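Local coordinates for mitotic checkpoint control protein kinase BUB1 (Drosophila melanogaster, PDB 6JKK) that probably binds ATP and phosphorylates proteins such as CENP-E at kinetochores during the mitotic checkpoint, this chain being its kinase domain, at residues A[24-27]-A[28-32]; A[93-96]-A[97-101]; A[212-215]-A[216-219]. All coordinates share one frame; numbering follows the deposited sequence.

Contact 1 (A[24-27]-A[28-32]); sequences FSMY and IEKLP
Ile28 lies beneath the Phe24 ring one helical turn on. CB stands 4.0 Å from Phe24 O. The first torsion (chi1 65°) sets CG1 between the backbone N and the carbonyl carbon, where it comes 3.6 Å from Ser25 O, and leaves CG2 beside the backbone N, aimed at the ring. CG2 makes a CH-pi contact, 3.7 Å from the Phe24 centroid and 24° off the normal, and is displaced toward the rim at CZ. At the tip, CD1 reaches Phe24 CE2 at 4.1 Å. Ile28 N also donates to Phe24 O at 3.0 Å.

The helix ends here. Lys30 N turns back to Tyr27 O (2.9 Å), meeting it from above the carbonyl plane, and a type I turn carries the chain from Ile28 to Leu31. Leu31 CD1 then sits over one face of Tyr27, off-centre, and CD2 touches Tyr27 OH at 3.7 Å. On another side, a water links Ser25 OG to Glu29 OE2, donating to the carboxylate. The chemistry is thus divided: the apolar Phe24-Ile28 pair is buried, facing helix 92-104, whereas the Ser25-Glu29 pair is exposed and bridged by solvent.

Contact 2 (A[93-96]-A[97-101]); sequences WEFY and ICLEI
Helix 92-104 is the helix C of the kinase N-lobe, and along it Trp93, Phe95 and Tyr96 each offer a ring face to the residue four places on. Straight backbone bonds set this spacing, as in Ile97 N to Trp93 O at 3.0 Å. Trp93 receives Ile97 CG1 over its five-membered ring, displaced toward the rim, with NE1 the nearest atom at 3.6 Å. Tyr96 CD2 lies above the same ring system, and Ile97 CD1 touches both residues, lying 3.8 Å from Trp93 CZ2 and as far from Tyr96 CD2, tying the two aromatic residues together. The indole N-H is spent on Ser211 O.

Phe95 gives the most centred of the three CH-pi contacts: Leu99 CD1 is 3.8 Å from the centroid and only 11° off the normal. The helix is identified by Glu94, between these rings in sequence, which forms a salt bridge with Lys85, the predicted ATP-binding lysine; this lysine-glutamate pair is the one that marks helix C drawn in toward the active site of a kinase.

Tyr96, with CG turned away from its backbone N (chi1 165°), spreads its ring beneath Glu100 CG, which lies 3.9 Å from the centroid and 3.5 Å from CE1. Ring and carboxylate planes are 13° apart. The polar ends diverge: Tyr96 OH bonds to Asp213, and Glu100 OE1 pairs with Arg104. An alanine in place of Tyr96 would take away both the face under Glu100 CG and the hydroxyl, and would probably leave Asp213 with one partner fewer. On the opposite flank from Glu94, Tyr96 packs against Leu19 of helix 12-21.

Contact 3 (A[212-215]-A[216-219]); sequences IDMK and LFPD
Asp213 and Leu216 meet where strand 212-213 gives way to a short 3-10 turn, and this is the close side of the contact. With CG anti to the backbone N (chi1 -176°), the Asp213 carboxylate lies across the Leu216 side chain at about a right angle, OD2 standing 3.6 Å from Leu216 CG. Its other oxygen, OD1, accepts Lys215 N at 3.0 Å from above the carboxylate plane, which makes an Asx turn. Two further backbone bonds close the bend: Leu216 N to Asp213 O (3.2 Å) and Phe217 N to Met214 O (3.1 Å), both with the donor well above the carbonyl plane.

The Phe217 side is looser. Ile212 CG2 comes up to the ring at its edge, 4.0 Å from CE2, and Met214 SD is at the longer distance of 4.5 Å from Phe217 CD2. A water lies 2.7 Å from Met214 O, with Pro218 O also near it, while Lys215 is exposed, its side chain touching Arg104.

In the fold, this lies near the start of the activation segment, just past Phe208 of the Asp-Phe-Gly motif. Strand 212-213 pairs antiparallel with strand 178-179, and helix 92-104 faces the tight side, where Arg104 and Tyr96 both hold Asp213 OD2 and Trp93 packs on Leu216.

How the contacts relate
Contact 2 is the buried member, and both of the others lean on its helix from different sides. Contact 1 touches it by packing, mostly of apolar side chains, for example Ile28 CG2 to Phe95 CE2 at 3.8 Å, whereas contact 3 adds a polar join, Tyr96 to Asp213, beside the packing of Leu216. Contacts 1 and 3 do not touch, their nearest atoms being about 9 Å apart. The chemistry follows the position: ring faces meeting aliphatic carbons recur in contacts 1 and 2, while contact 3 relies on a carboxylate and turn bonds. Solvent reaches the outer sides of contacts 1 and 3, both partly buried.

Contact 1 (A[24-27]-A[28-32])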
# COMPACT_ATOMS: atom_id res chain seq x y z
N PHE A 24 4.36 23.87 5.71
CA PHE A 24 5.13 22.65 5.51
C PHE A 24 6.58 22.92 5.10
O PHE A 24 7.50 22.27 5.60
CB PHE A 24 4.44 21.74 4.48
CG PHE A 24 5.08 20.39 4.36
CD1 PHE A 24 5.10 19.52 5.45
CD2 PHE A 24 5.66 19.99 3.17
CE1 PHE A 24 5.69 18.27 5.35
CE2 PHE A 24 6.25 18.74 3.06
CZ PHE A 24 6.27 17.88 4.14
N SER A 25 6.80 23.89 4.21
CA SER A 25 8.15 24.19 3.73
C SER A 25 9.05 24.66 4.87
O SER A 25 10.21 24.27 4.97
CB SER A 25 8.10 25.23 2.62
OG SER A 25 7.52 26.44 3.08
N MET A 26 8.50 25.50 5.74
CA MET A 26 9.20 25.96 6.92
C MET A 26 9.61 24.79 7.83
O MET A 26 10.67 24.82 8.47
CB MET A 26 8.31 26.94 7.67
CG MET A 26 8.68 27.21 9.10
SD MET A 26 7.49 28.37 9.80
CE MET A 26 7.40 29.56 8.46
N TYR A 27 8.77 23.75 7.88
CA TYR A 27 9.09 22.56 8.66
C TYR A 27 10.20 21.74 8.03
O TYR A 27 11.19 21.43 8.69
CB TYR A 27 7.84 21.70 8.89
CG TYR A 27 8.08 20.40 9.64
CD1 TYR A 27 8.75 20.37 10.86
CD2 TYR A 27 7.62 19.19 9.12
CE1 TYR A 27 8.97 19.18 11.54
CE2 TYR A 27 7.82 17.99 9.80
CZ TYR A 27 8.50 17.99 11.00
OH TYR A 27 8.70 16.80 11.67
N ILE A 28 10.07 21.38 6.75
CA ILE A 28 11.06 20.49 6.14
C ILE A 28 12.44 21.14 6.00
O ILE A 28 13.46 20.45 5.95
CB ILE A 28 10.59 19.88 4.80
CG1 ILE A 28 10.41 20.94 3.72
CG2 ILE A 28 9.30 19.09 4.99
CD1 ILE A 28 9.96 20.35 2.37
N GLU A 29 12.47 22.48 5.98
CA GLU A 29 13.73 23.22 5.98
C GLU A 29 14.56 22.98 7.24
O GLU A 29 15.75 23.31 7.28
CB GLU A 29 13.45 24.73 5.85
CG GLU A 29 13.09 25.20 4.45
CD GLU A 29 12.51 26.61 4.45
OE1 GLU A 29 12.71 27.34 5.45
OE2 GLU A 29 11.85 26.97 3.46
N LYS A 30 13.93 22.43 8.28
CA LYS A 30 14.58 22.20 9.58
C LYS A 30 14.98 20.74 9.81
O LYS A 30 15.68 20.43 10.78
CB LYS A 30 13.63 22.60 10.70
CG LYS A 30 13.94 23.93 11.34
CD LYS A 30 13.55 25.08 10.44
CE LYS A 30 13.14 26.29 11.27
NZ LYS A 30 12.27 27.20 10.49
N LEU A 31 14.52 19.85 8.95
CA LEU A 31 14.74 18.42 9.15
C LEU A 31 16.13 18.00 8.68
O LEU A 31 16.48 18.20 7.52
CB LEU A 31 13.67 17.61 8.41
CG LEU A 31 12.24 17.73 8.94
CD1 LEU A 31 11.25 17.07 8.00
CD2 LEU A 31 12.12 17.15 10.35
N PRO A 32 16.92 17.41 9.59
CA PRO A 32 18.30 17.02 9.27
C PRO A 32 18.37 15.96 8.18
O PRO A 32 19.40 15.86 7.51
CB PRO A 32 18.82 16.46 10.59
CG PRO A 32 18.01 17.17 11.64
CD PRO A 32 16.64 17.29 11.03
O HOH W 1 9.69 28.32 3.57

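Contact 2 (A[93-96]-A[97-101])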
# COMPACT_ATOMS: atom_id res chain seq x y z
N TRP A 93 3.87 16.54 -1.04
CA TRP A 93 2.74 15.89 -0.37
C TRP A 93 3.08 14.50 0.14
O TRP A 93 2.72 14.13 1.26
CB TRP A 93 1.54 15.82 -1.31
CG TRP A 93 0.31 15.21 -0.71
CD1 TRP A 93 -0.20 13.96 -0.96
CD2 TRP A 93 -0.56 15.81 0.26
NE1 TRP A 93 -1.34 13.75 -0.21
CE2 TRP A 93 -1.58 14.87 0.54
CE3 TRP A 93 -0.58 17.05 0.90
CZ2 TRP A 93 -2.61 15.15 1.45
CZ3 TRP A 93 -1.59 17.32 1.80
CH2 TRP A 93 -2.59 16.38 2.07
N GLU A 94 3.78 13.72 -0.69
CA GLU A 94 4.19 12.39 -0.28
C GLU A 94 5.04 12.42 1.00
O GLU A 94 4.85 11.60 1.90
CB GLU A 94 4.93 11.69 -1.42
CG GLU A 94 5.50 10.34 -1.04
CD GLU A 94 6.03 9.61 -2.24
OE1 GLU A 94 5.98 10.18 -3.35
OE2 GLU A 94 6.49 8.46 -2.07
N PHE A 95 5.96 13.38 1.08
CA PHE A 95 6.83 13.54 2.24
C PHE A 95 5.96 13.89 3.45
O PHE A 95 6.12 13.30 4.53
CB PHE A 95 7.89 14.62 1.97
CG PHE A 95 9.05 14.63 2.94
CD1 PHE A 95 9.33 13.53 3.75
CD2 PHE A 95 9.86 15.77 3.06
CE1 PHE A 95 10.40 13.55 4.65
CE2 PHE A 95 10.93 15.80 3.96
CZ PHE A 95 11.20 14.69 4.75
N TYR A 96 5.01 14.80 3.27
CA TYR A 96 4.09 15.17 4.35
C TYR A 96 3.34 13.97 4.92
O TYR A 96 3.34 13.76 6.14
CB TYR A 96 3.08 16.24 3.89
CG TYR A 96 1.90 16.37 4.85
CD1 TYR A 96 2.02 17.09 6.04
CD2 TYR A 96 0.68 15.77 4.57
CE1 TYR A 96 0.95 17.20 6.92
CE2 TYR A 96 -0.40 15.87 5.45
CZ TYR A 96 -0.25 16.59 6.62
OH TYR A 96 -1.31 16.70 7.50
N ILE A 97 2.70 13.19 4.06
CA ILE A 97 1.93 12.03 4.51
C ILE A 97 2.81 11.06 5.31
O ILE A 97 2.43 10.60 6.39
CB ILE A 97 1.28 11.26 3.33
CG1 ILE A 97 0.19 12.10 2.65
CG2 ILE A 97 0.73 9.91 3.80
CD1 ILE A 97 -0.98 12.49 3.57
N CYS A 98 3.99 10.76 4.78
CA CYS A 98 4.89 9.81 5.42
C CYS A 98 5.36 10.29 6.77
O CYS A 98 5.42 9.52 7.73
CB CYS A 98 6.10 9.52 4.53
SG CYS A 98 5.69 8.48 3.13
N LEU A 99 5.68 11.58 6.86
CA LEU A 99 6.07 12.16 8.14
C LEU A 99 4.92 12.01 9.14
O LEU A 99 5.14 11.65 10.31
CB LEU A 99 6.43 13.64 7.95
CG LEU A 99 7.76 13.90 7.23
CD1 LEU A 99 7.86 15.36 6.79
CD2 LEU A 99 8.94 13.53 8.12
N GLU A 100 3.69 12.29 8.69
CA GLU A 100 2.53 12.24 9.58
C GLU A 100 2.25 10.82 10.04
O GLU A 100 1.96 10.59 11.22
CB GLU A 100 1.28 12.82 8.91
CG GLU A 100 1.20 14.34 8.97
CD GLU A 100 1.32 14.88 10.38
OE1 GLU A 100 0.39 14.67 11.19
OE2 GLU A 100 2.35 15.50 10.69
N ILE A 101 2.33 9.87 9.12
CA ILE A 101 2.13 8.47 9.49
C ILE A 101 3.07 8.10 10.64
O ILE A 101 2.64 7.57 11.67
CB ILE A 101 2.34 7.53 8.29
CG1 ILE A 101 1.15 7.61 7.34
CG2 ILE A 101 2.49 6.09 8.77
CD1 ILE A 101 1.36 6.90 6.02
O HOH W 2 4.29 16.37 8.11

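Contact 3 (A[212-215]-A[216-219])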
# COMPACT_ATOMS: atom_id res chain seq x y z
N ILE A 212 -4.60 10.58 1.40
CA ILE A 212 -5.50 11.62 1.90
C ILE A 212 -5.42 11.71 3.42
O ILE A 212 -5.54 10.70 4.10
CB ILE A 212 -6.95 11.31 1.49
CG1 ILE A 212 -7.08 11.22 -0.03
CG2 ILE A 212 -7.92 12.34 2.07
CD1 ILE A 212 -8.41 10.66 -0.48
N ASP A 213 -5.21 12.92 3.95
CA ASP A 213 -5.20 13.11 5.39
C ASP A 213 -6.54 13.68 5.85
O ASP A 213 -6.82 14.86 5.65
CB ASP A 213 -4.05 14.02 5.83
CG ASP A 213 -3.95 14.17 7.34
OD1 ASP A 213 -4.73 13.50 8.07
OD2 ASP A 213 -3.10 14.95 7.80
N MET A 214 -7.35 12.83 6.48
CA MET A 214 -8.68 13.23 6.93
C MET A 214 -8.64 14.24 8.07
O MET A 214 -9.63 14.94 8.32
CB MET A 214 -9.50 12.00 7.33
CG MET A 214 -9.76 11.03 6.20
SD MET A 214 -10.72 11.78 4.87
CE MET A 214 -12.33 11.90 5.65
N LYS A 215 -7.51 14.33 8.77
CA LYS A 215 -7.37 15.26 9.89
C LYS A 215 -7.29 16.71 9.42
O LYS A 215 -7.42 17.64 10.23
CB LYS A 215 -6.15 14.90 10.76
CG LYS A 215 -6.29 13.57 11.50
CD LYS A 215 -5.31 13.47 12.66
CE LYS A 215 -5.37 12.10 13.34
NZ LYS A 215 -6.69 11.85 13.99
N LEU A 216 -7.09 16.90 8.13
CA LEU A 216 -7.04 18.24 7.54
C LEU A 216 -8.42 18.72 7.10
O LEU A 216 -8.56 19.84 6.61
CB LEU A 216 -6.07 18.27 6.36
CG LEU A 216 -4.59 18.09 6.69
CD1 LEU A 216 -3.74 18.20 5.44
CD2 LEU A 216 -4.17 19.12 7.72
N PHE A 217 -9.43 17.87 7.27
CA PHE A 217 -10.78 18.20 6.84
C PHE A 217 -11.73 18.14 8.04
O PHE A 217 -11.40 17.54 9.06
CB PHE A 217 -11.24 17.21 5.76
CG PHE A 217 -10.39 17.24 4.52
CD1 PHE A 217 -10.12 18.44 3.88
CD2 PHE A 217 -9.86 16.07 4.00
CE1 PHE A 217 -9.33 18.48 2.74
CE2 PHE A 217 -9.07 16.10 2.86
CZ PHE A 217 -8.81 17.31 2.23
N PRO A 218 -12.90 18.79 7.92
CA PRO A 218 -13.89 18.67 9.00
C PRO A 218 -14.26 17.22 9.25
O PRO A 218 -14.19 16.39 8.33
CB PRO A 218 -15.11 19.40 8.43
CG PRO A 218 -14.55 20.38 7.47
CD PRO A 218 -13.34 19.71 6.86
N ASP A 219 -14.62 16.91 10.50
CA ASP A 219 -15.32 15.68 10.80
C ASP A 219 -16.48 15.61 9.82
O ASP A 219 -17.08 16.64 9.50
CB ASP A 219 -15.86 15.70 12.23
CG ASP A 219 -14.77 15.72 13.28
OD1 ASP A 219 -15.07 15.33 14.43
OD2 ASP A 219 -13.64 16.14 12.97
O HOH W 3 -12.25 14.33 8.12